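Local coordinates for digeranylgeranylglycerophospholipid reductase (Sulfolobus acidocaldarius, PDB 4OPC), which reduces the double bonds of the geranylgeranyl chains of archaeal membrane lipid precursors, using FAD, to give saturated phytanyl lipids, at residues L10-G15 / L33-K38; G215-F220 / V227-G232. All coordinates share one frame; numbering follows the deposited sequence.

Contact 1 (L10-G15 / L33-K38); sequences LIIGGG and LLVDSK. With FDA (dihydroflavine-adenine dinucleotide), chain B.
The carboxylate of Asp-36 reaches across to Gly-14 and the adenosine ribose of the reduced FAD. Beside it the flat adenine is sandwiched. Ile-12 CG2 lies over one face, 3.5 Å from adenine N1A, and Ser-37 OG lies over the opposite face, 3.3 Å from adenine C2A. That hydroxyl also bonds to Thr-122.

The two carboxylate oxygens divide the polar work. Gly-14 N donates to Asp-36 OD2 (2.7 Å) on the anti lone pair. Ribose O3B donates to Asp-36 OD2 at 2.6 Å. Ribose O2B donates to Asp-36 OD1 at 2.7 Å. The anti lone pair of Asp-36 OD1 receives Lys-38 N, which closes an Asx turn. CG stands anti to the backbone N (chi1 -162°), and this carries the carboxylate across to the glycine turn.

Behind the ligand, parallel strands 9-12 and 32-35 pair through three backbone bonds: Ile-11 N to Leu-33 O, Val-35 N to Ile-11 O, and Gly-13 N to Val-35 O. Ile-11 CG2 packs on Leu-34 CD1 at 3.7 Å. On the other face of the sheet, Leu-10 CD1 touches Leu-33 CD2. With helix 16-25 this is the beta-alpha-beta unit of a Rossmann-type FAD domain. A CB on Gly-13 would strike ribose O4B.

An alanine in place of Asp-36 would probably leave both ribose hydroxyls and Gly-14 N without their acceptor and let the ribose shift. Four donors converge on one carboxylate, which would be expected to favour its ionised form and fix the ribose against the glycine turn.

Contact 2 (G215-F220 / V227-G232); sequences GYWWYF and VNVGLG. With PGT ((1S)-2-{[{[(2R)-2,3-dihydroxypropyl]oxy}(hydroxy)phosphoryl]oxy}-1-[(palmitoyloxy)methyl]ethyl stearate), chain C.
Val-227 meets Tyr-219 near the start of strand 226-234, the second strand of an antiparallel beta hairpin. The hairpin belongs to the large mixed sheet of the geranylgeranyl reductase catalytic domain, and its face with Tyr-216, Trp-218 and Phe-220 lines the lipid pocket. Val-227 CG2 sits over the centre of the Tyr-219 ring, 3.5 Å from the centroid, as a CH-pi contact. The Tyr-219 hydroxyl is bonded to Asp-256.

Asn-228 forms a hydrogen-bonded pair with Phe-220 through both backbone bonds. Its side chain turns to Trp-218: Trp-218 NE1 donates to Asn-228 OD1 at 3.0 Å, almost straight at 172°. OD1 lies in the indole plane, at its edge, while the amide plane is turned 32° from the ring. Asn-228 ND2 bonds to Cys-48 O, so both ends of the amide are held.

Val-229 faces the other way with Tyr-219 and Trp-217. Its CG2 meets the edge of the Trp-217 ring at CZ3.

Gly-230 pairs with Trp-218, whose indole folds back over the second strand. CG lies between the backbone N and the carbonyl carbon (chi1 73°), which brings the six-membered ring over Gly-230 CA, 3.8 Å from the centroid. A CB here would clash with Trp-218 CZ2. The opposite face of the indole carries the lipid, with PGT C39 at 3.4 Å from Trp-218 CZ3.

Leu-231 places CB over the five-membered ring of Trp-217, 3.7 Å from its centroid. That indole also stacks with Tyr-253, and its NE1 bonds to Thr-211 O.

Gly-232 N donates to Tyr-216 O. A CB on this glycine would run into the lipid chain at C42. Tyr-216 lays one ring face against the same chain, and its OH, bonded to His-298 O, stands 3.2 Å from PGT C37.

Overall arrangement
Both contacts are buried, with centres about 28 Å apart and nearest atoms about 14 Å apart. They share no strand. Contact 1 joins parallel strands of the Rossmann-type sheet, while contact 2 joins antiparallel strands of the large mixed sheet in the catalytic region. The FAD cofactor links them. Contact 1 holds its adenosine end, and Trp-218 and Phe-220 of contact 2 touch the same cofactor. Their chemistry differs accordingly. A carboxylate and a glycine turn grip a polar ribose in contact 1. Aromatic rings and two glycines line the acyl chain of a bound lipid in contact 2, consistent with a pocket for long isoprenoid chains.

Contact 1 (L10-G15 / L33-K38)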
loop_
_atom_site.group_PDB
_atom_site.type_symbol
_atom_site.label_atom_id
_atom_site.label_comp_id
_atom_site.label_asym_id
_atom_site.label_seq_id
_atom_site.Cartn_x
_atom_site.Cartn_y
_atom_site.Cartn_z
ATOM N N LEU A 10 21.329 6.580 1.388
ATOM C CA LEU A 10 20.500 7.675 0.897
ATOM C C LEU A 10 19.064 7.187 0.758
ATOM O O LEU A 10 18.810 6.214 0.037
ATOM C CB LEU A 10 21.010 8.166 -0.455
ATOM C CG LEU A 10 20.096 9.127 -1.219
ATOM C CD1 LEU A 10 19.932 10.452 -0.475
ATOM C CD2 LEU A 10 20.648 9.357 -2.608
ATOM N N ILE A 11 18.134 7.856 1.436
ATOM C CA ILE A 11 16.712 7.500 1.356
ATOM C C ILE A 11 16.036 8.555 0.516
ATOM O O ILE A 11 16.143 9.753 0.807
ATOM C CB ILE A 11 16.057 7.426 2.751
ATOM C CG1 ILE A 11 16.812 6.430 3.634
ATOM C CG2 ILE A 11 14.570 7.044 2.631
ATOM C CD1 ILE A 11 16.473 6.540 5.128
ATOM N N ILE A 12 15.375 8.113 -0.549
ATOM C CA ILE A 12 14.723 9.030 -1.475
ATOM C C ILE A 12 13.225 8.937 -1.275
ATOM O O ILE A 12 12.588 7.952 -1.678
ATOM C CB ILE A 12 15.079 8.731 -2.930
ATOM C CG1 ILE A 12 16.600 8.673 -3.120
ATOM C CG2 ILE A 12 14.459 9.773 -3.843
ATOM C CD1 ILE A 12 17.008 8.266 -4.524
ATOM N N GLY A 13 12.683 9.957 -0.618
ATOM C CA GLY A 13 11.273 10.024 -0.269
ATOM C C GLY A 13 11.083 9.882 1.224
ATOM O O GLY A 13 11.702 9.030 1.870
ATOM N N GLY A 14 10.216 10.719 1.776
ATOM C CA GLY A 14 10.007 10.764 3.209
ATOM C C GLY A 14 8.570 10.563 3.657
ATOM O O GLY A 14 8.186 11.104 4.688
ATOM N N GLY A 15 7.784 9.804 2.888
ATOM C CA GLY A 15 6.445 9.418 3.318
ATOM C C GLY A 15 6.523 8.319 4.359
ATOM O O GLY A 15 7.560 8.148 4.989
ATOM N N LEU A 33 21.267 10.131 4.824
ATOM C CA LEU A 33 20.588 11.301 4.289
ATOM C C LEU A 33 19.236 10.887 3.740
ATOM O O LEU A 33 19.147 9.935 2.961
ATOM C CB LEU A 33 21.405 11.922 3.154
ATOM C CG LEU A 33 20.759 13.112 2.436
ATOM C CD1 LEU A 33 20.515 14.277 3.391
ATOM C CD2 LEU A 33 21.608 13.555 1.254
ATOM N N LEU A 34 18.192 11.603 4.138
ATOM C CA LEU A 34 16.892 11.440 3.487
ATOM C C LEU A 34 16.543 12.733 2.776
ATOM O O LEU A 34 16.736 13.823 3.315
ATOM C CB LEU A 34 15.808 11.070 4.506
ATOM C CG LEU A 34 14.378 10.834 4.012
ATOM C CD1 LEU A 34 13.688 9.824 4.918
ATOM C CD2 LEU A 34 13.561 12.120 3.969
ATOM N N VAL A 35 16.020 12.608 1.561
ATOM C CA VAL A 35 15.572 13.766 0.802
ATOM C C VAL A 35 14.101 13.616 0.431
ATOM O O VAL A 35 13.597 12.497 0.264
ATOM C CB VAL A 35 16.404 13.976 -0.488
ATOM C CG1 VAL A 35 17.886 14.195 -0.140
ATOM C CG2 VAL A 35 16.238 12.812 -1.465
ATOM N N ASP A 36 13.406 14.733 0.314
ATOM C CA ASP A 36 12.060 14.727 -0.229
ATOM C C ASP A 36 11.851 15.997 -1.038
ATOM O O ASP A 36 12.274 17.083 -0.626
ATOM C CB ASP A 36 11.011 14.621 0.882
ATOM C CG ASP A 36 9.660 14.184 0.356
ATOM O OD1 ASP A 36 8.994 14.992 -0.319
ATOM O OD2 ASP A 36 9.273 13.018 0.608
ATOM N N SER A 37 11.193 15.866 -2.186
ATOM C CA SER A 37 10.902 17.006 -3.053
ATOM C C SER A 37 9.998 18.050 -2.401
ATOM O O SER A 37 10.020 19.210 -2.793
ATOM C CB SER A 37 10.231 16.529 -4.338
ATOM O OG SER A 37 11.083 15.658 -5.063
ATOM N N LYS A 38 9.194 17.640 -1.428
ATOM C CA LYS A 38 8.250 18.554 -0.783
ATOM C C LYS A 38 8.928 19.412 0.274
ATOM O O LYS A 38 9.910 18.993 0.876
ATOM C CB LYS A 38 7.132 17.759 -0.115
ATOM C CG LYS A 38 6.188 17.086 -1.095
ATOM C CD LYS A 38 5.187 16.186 -0.379
ATOM C CE LYS A 38 4.254 15.528 -1.386
ATOM N NZ LYS A 38 3.192 14.744 -0.705
HETATM P PA FDA B . 4.247 8.524 -0.571
HETATM O O1A FDA B . 3.711 8.822 -1.916
HETATM O O2A FDA B . 3.371 8.866 0.629
HETATM O O5B FDA B . 5.625 9.281 -0.385
HETATM C C5B FDA B . 6.572 9.356 -1.469
HETATM C C4B FDA B . 7.441 10.561 -1.221
HETATM O O4B FDA B . 8.527 10.571 -2.170
HETATM C C3B FDA B . 6.730 11.912 -1.356
HETATM O O3B FDA B . 6.804 12.653 -0.140
HETATM C C2B FDA B . 7.428 12.578 -2.557
HETATM O O2B FDA B . 7.531 13.987 -2.418
HETATM C C1B FDA B . 8.794 11.911 -2.532
HETATM N N9A FDA B . 9.526 11.848 -3.791
HETATM C C8A FDA B . 9.122 11.249 -4.958
HETATM N N7A FDA B . 10.025 11.274 -5.912
HETATM C C5A FDA B . 11.100 11.926 -5.326
HETATM C C6A FDA B . 12.394 12.226 -5.795
HETATM N N6A FDA B . 12.856 11.853 -6.990
HETATM N N1A FDA B . 13.241 12.835 -4.942
HETATM C C2A FDA B . 12.797 13.175 -3.727
HETATM N N3A FDA B . 11.618 12.910 -3.161
HETATM C C4A FDA B . 10.820 12.253 -4.011
HETATM N N1 FDA B . -3.407 3.469 2.986
HETATM C C2 FDA B . -3.750 3.199 4.287
HETATM O O2 FDA B . -3.019 2.533 5.015
HETATM N N3 FDA B . -4.924 3.732 4.748
HETATM C C4 FDA B . -5.869 4.423 4.018
HETATM O O4 FDA B . -6.813 4.959 4.595
HETATM C C4X FDA B . -5.499 4.618 2.670
HETATM N N5 FDA B . -6.335 5.321 1.853
HETATM C C5X FDA B . -5.875 5.817 0.650
HETATM C C6 FDA B . -6.615 6.757 -0.054
HETATM C C7 FDA B . -6.134 7.338 -1.218
HETATM C C7M FDA B . -6.920 8.446 -1.869
HETATM C C8 FDA B . -4.890 6.935 -1.725
HETATM C C8M FDA B . -4.308 7.601 -2.951
HETATM C C9 FDA B . -4.149 5.975 -1.031
HETATM C C9A FDA B . -4.616 5.429 0.158
HETATM N N10 FDA B . -3.876 4.488 0.909
HETATM C C10 FDA B . -4.266 4.190 2.196
HETATM C "C1'" FDA B . -2.521 4.054 0.484
HETATM C "C2'" FDA B . -1.436 4.857 1.225
HETATM O "O2'" FDA B . -1.755 6.251 1.229
HETATM C "C3'" FDA B . -0.077 4.671 0.546
HETATM O "O3'" FDA B . 0.119 3.282 0.318
HETATM C "C4'" FDA B . 1.133 5.156 1.357
HETATM O "O4'" FDA B . 0.931 6.473 1.867
HETATM C "C5'" FDA B . 2.399 5.108 0.533
HETATM O "O5'" FDA B . 3.496 5.667 1.283
HETATM P P FDA B . 4.903 5.887 0.575
HETATM O O1P FDA B . 5.803 6.446 1.599
HETATM O O2P FDA B . 5.356 4.640 -0.170
HETATM O O3P FDA B . 4.618 6.956 -0.581
#

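Contact 2 (G215-F220 / V227-G232)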
loop_
_atom_site.group_PDB
_atom_site.type_symbol
_atom_site.label_atom_id
_atom_site.label_comp_id
_atom_site.label_asym_id
_atom_site.label_seq_id
_atom_site.Cartn_x
_atom_site.Cartn_y
_atom_site.Cartn_z
ATOM N N GLY A 215 -13.282 -0.664 -7.142
ATOM C CA GLY A 215 -12.790 -0.198 -5.853
ATOM C C GLY A 215 -13.930 -0.166 -4.860
ATOM O O GLY A 215 -14.665 -1.144 -4.709
ATOM N N TYR A 216 -14.067 0.950 -4.172
ATOM C CA TYR A 216 -15.162 1.156 -3.242
ATOM C C TYR A 216 -15.226 2.613 -2.826
ATOM O O TYR A 216 -14.289 3.378 -3.066
ATOM C CB TYR A 216 -15.061 0.241 -2.018
ATOM C CG TYR A 216 -13.808 0.308 -1.162
ATOM C CD1 TYR A 216 -13.591 1.367 -0.280
ATOM C CD2 TYR A 216 -12.879 -0.735 -1.162
ATOM C CE1 TYR A 216 -12.471 1.406 0.550
ATOM C CE2 TYR A 216 -11.756 -0.700 -0.332
ATOM C CZ TYR A 216 -11.566 0.368 0.521
ATOM O OH TYR A 216 -10.474 0.417 1.361
ATOM N N TRP A 217 -16.354 2.988 -2.230
ATOM C CA TRP A 217 -16.518 4.269 -1.562
ATOM C C TRP A 217 -16.225 4.089 -0.086
ATOM O O TRP A 217 -16.415 2.996 0.469
ATOM C CB TRP A 217 -17.951 4.778 -1.712
ATOM C CG TRP A 217 -18.205 5.616 -2.928
ATOM C CD1 TRP A 217 -18.525 5.170 -4.186
ATOM C CD2 TRP A 217 -18.203 7.044 -2.993
ATOM N NE1 TRP A 217 -18.705 6.243 -5.028
ATOM C CE2 TRP A 217 -18.512 7.403 -4.320
ATOM C CE3 TRP A 217 -17.967 8.054 -2.058
ATOM C CZ2 TRP A 217 -18.593 8.733 -4.731
ATOM C CZ3 TRP A 217 -18.057 9.371 -2.466
ATOM C CH2 TRP A 217 -18.376 9.698 -3.787
ATOM N N TRP A 218 -15.780 5.159 0.566
ATOM C CA TRP A 218 -15.565 5.080 1.999
ATOM C C TRP A 218 -15.969 6.339 2.726
ATOM O O TRP A 218 -16.047 7.418 2.137
ATOM C CB TRP A 218 -14.111 4.734 2.319
ATOM C CG TRP A 218 -13.104 5.830 2.091
ATOM C CD1 TRP A 218 -12.800 6.855 2.944
ATOM C CD2 TRP A 218 -12.224 5.969 0.965
ATOM N NE1 TRP A 218 -11.808 7.640 2.403
ATOM C CE2 TRP A 218 -11.432 7.113 1.193
ATOM C CE3 TRP A 218 -12.042 5.243 -0.221
ATOM C CZ2 TRP A 218 -10.461 7.539 0.286
ATOM C CZ3 TRP A 218 -11.094 5.668 -1.119
ATOM C CH2 TRP A 218 -10.306 6.806 -0.860
ATOM N N TYR A 219 -16.190 6.186 4.029
ATOM C CA TYR A 219 -16.591 7.263 4.920
ATOM C C TYR A 219 -15.852 6.948 6.222
ATOM O O TYR A 219 -16.274 6.076 6.989
ATOM C CB TYR A 219 -18.123 7.229 5.065
ATOM C CG TYR A 219 -18.774 8.265 5.960
ATOM C CD1 TYR A 219 -18.792 8.105 7.340
ATOM C CD2 TYR A 219 -19.439 9.362 5.417
ATOM C CE1 TYR A 219 -19.427 9.021 8.159
ATOM C CE2 TYR A 219 -20.082 10.290 6.233
ATOM C CZ TYR A 219 -20.069 10.107 7.603
ATOM O OH TYR A 219 -20.696 11.001 8.444
ATOM N N PHE A 220 -14.723 7.625 6.432
ATOM C CA PHE A 220 -13.825 7.338 7.550
ATOM C C PHE A 220 -13.915 8.507 8.542
ATOM O O PHE A 220 -13.338 9.574 8.290
ATOM C CB PHE A 220 -12.369 7.225 7.055
ATOM C CG PHE A 220 -12.051 5.969 6.275
ATOM C CD1 PHE A 220 -12.979 4.958 6.070
ATOM C CD2 PHE A 220 -10.776 5.804 5.761
ATOM C CE1 PHE A 220 -12.635 3.813 5.357
ATOM C CE2 PHE A 220 -10.430 4.676 5.056
ATOM C CZ PHE A 220 -11.354 3.671 4.853
ATOM N N VAL A 227 -15.209 14.057 8.648
ATOM C CA VAL A 227 -15.084 12.792 7.938
ATOM C C VAL A 227 -14.189 12.896 6.709
ATOM O O VAL A 227 -14.189 13.905 6.009
ATOM C CB VAL A 227 -16.489 12.224 7.552
ATOM C CG1 VAL A 227 -17.217 13.144 6.571
ATOM C CG2 VAL A 227 -16.379 10.810 6.980
ATOM N N ASN A 228 -13.406 11.844 6.493
ATOM C CA ASN A 228 -12.638 11.637 5.269
ATOM C C ASN A 228 -13.489 10.720 4.376
ATOM O O ASN A 228 -13.717 9.551 4.705
ATOM C CB ASN A 228 -11.266 11.025 5.640
ATOM C CG ASN A 228 -10.356 10.780 4.444
ATOM O OD1 ASN A 228 -10.766 10.216 3.428
ATOM N ND2 ASN A 228 -9.091 11.179 4.582
ATOM N N VAL A 229 -14.005 11.277 3.286
ATOM C CA VAL A 229 -14.912 10.541 2.401
ATOM C C VAL A 229 -14.305 10.482 1.005
ATOM O O VAL A 229 -13.778 11.475 0.502
ATOM C CB VAL A 229 -16.348 11.157 2.391
ATOM C CG1 VAL A 229 -16.301 12.662 2.176
ATOM C CG2 VAL A 229 -17.214 10.485 1.343
ATOM N N GLY A 230 -14.336 9.317 0.379
ATOM C CA GLY A 230 -13.711 9.187 -0.922
ATOM C C GLY A 230 -14.078 7.907 -1.639
ATOM O O GLY A 230 -14.946 7.141 -1.202
ATOM N N LEU A 231 -13.402 7.679 -2.759
ATOM C CA LEU A 231 -13.590 6.450 -3.515
ATOM C C LEU A 231 -12.342 6.093 -4.290
ATOM O O LEU A 231 -11.484 6.940 -4.549
ATOM C CB LEU A 231 -14.789 6.545 -4.480
ATOM C CG LEU A 231 -14.533 7.266 -5.803
ATOM C CD1 LEU A 231 -15.600 6.877 -6.831
ATOM C CD2 LEU A 231 -14.501 8.782 -5.620
ATOM N N GLY A 232 -12.255 4.826 -4.664
ATOM C CA GLY A 232 -11.220 4.337 -5.552
ATOM C C GLY A 232 -11.893 3.600 -6.693
ATOM O O GLY A 232 -12.923 2.932 -6.492
HETATM C C48 PGT C . -11.105 -3.954 -4.749
HETATM C C47 PGT C . -9.615 -3.763 -4.944
HETATM C C46 PGT C . -9.291 -2.284 -4.916
HETATM C C45 PGT C . -9.798 -1.682 -3.620
HETATM C C44 PGT C . -8.992 -0.454 -3.251
HETATM C C43 PGT C . -9.806 0.799 -3.515
HETATM C C42 PGT C . -8.917 2.003 -3.299
HETATM C C41 PGT C . -8.583 2.069 -1.830
HETATM C C40 PGT C . -8.300 3.493 -1.420
HETATM C C39 PGT C . -8.677 3.619 0.039
HETATM C C38 PGT C . -7.907 2.607 0.848
HETATM C C37 PGT C . -8.421 2.628 2.267
HETATM C C36 PGT C . -7.569 1.690 3.088
HETATM C C35 PGT C . -8.221 1.405 4.420
HETATM C C34 PGT C . -7.305 0.508 5.230
HETATM C C33 PGT C . -8.018 -0.084 6.426
HETATM C C32 PGT C . -7.088 -0.181 7.621
HETATM C C31 PGT C . -6.176 -1.395 7.553
HETATM O O31 PGT C . -4.977 -1.217 7.658
HETATM O O2 PGT C . -6.678 -2.707 7.362
HETATM C C2 PGT C . -6.780 -3.530 8.509
HETATM C C1 PGT C . -5.468 -4.178 8.901
HETATM O O3P PGT C . -4.292 -3.661 8.309
HETATM P P PGT C . -3.440 -4.619 7.375
HETATM O O1P PGT C . -4.465 -5.375 6.558
HETATM O O2P PGT C . -2.505 -3.837 6.465
HETATM O O4P PGT C . -2.563 -5.664 8.196
HETATM C C4 PGT C . -2.773 -5.930 9.568
HETATM C C5 PGT C . -1.883 -7.055 10.046
HETATM O O5 PGT C . -1.070 -6.594 11.101
HETATM C C6 PGT C . -1.021 -7.540 8.904
HETATM O O6 PGT C . 0.321 -7.148 9.080
HETATM C C3 PGT C . -7.711 -4.706 8.276
HETATM O O3 PGT C . -9.051 -4.329 8.069
HETATM C C11 PGT C . -9.720 -5.185 7.174
HETATM O O11 PGT C . -9.588 -6.389 7.274
HETATM C C12 PGT C . -10.594 -4.607 6.080
HETATM C C13 PGT C . -11.557 -5.651 5.557
HETATM C C14 PGT C . -12.393 -5.042 4.451
HETATM C C15 PGT C . -11.820 -5.406 3.098
HETATM C C16 PGT C . -12.733 -4.916 1.994
HETATM C C17 PGT C . -13.007 -6.061 1.043
HETATM C C18 PGT C . -14.149 -5.716 0.112
HETATM C C19 PGT C . -14.609 -6.964 -0.615
HETATM C C20 PGT C . -15.333 -7.903 0.330
HETATM C C21 PGT C . -16.735 -8.163 -0.184
HETATM C C22 PGT C . -17.184 -9.561 0.184
HETATM C C23 PGT C . -18.240 -10.007 -0.804
HETATM C C24 PGT C . -18.515 -11.486 -0.645
HETATM C C25 PGT C . -18.365 -12.181 -1.981
HETATM C C26 PGT C . -17.394 -13.335 -1.850
#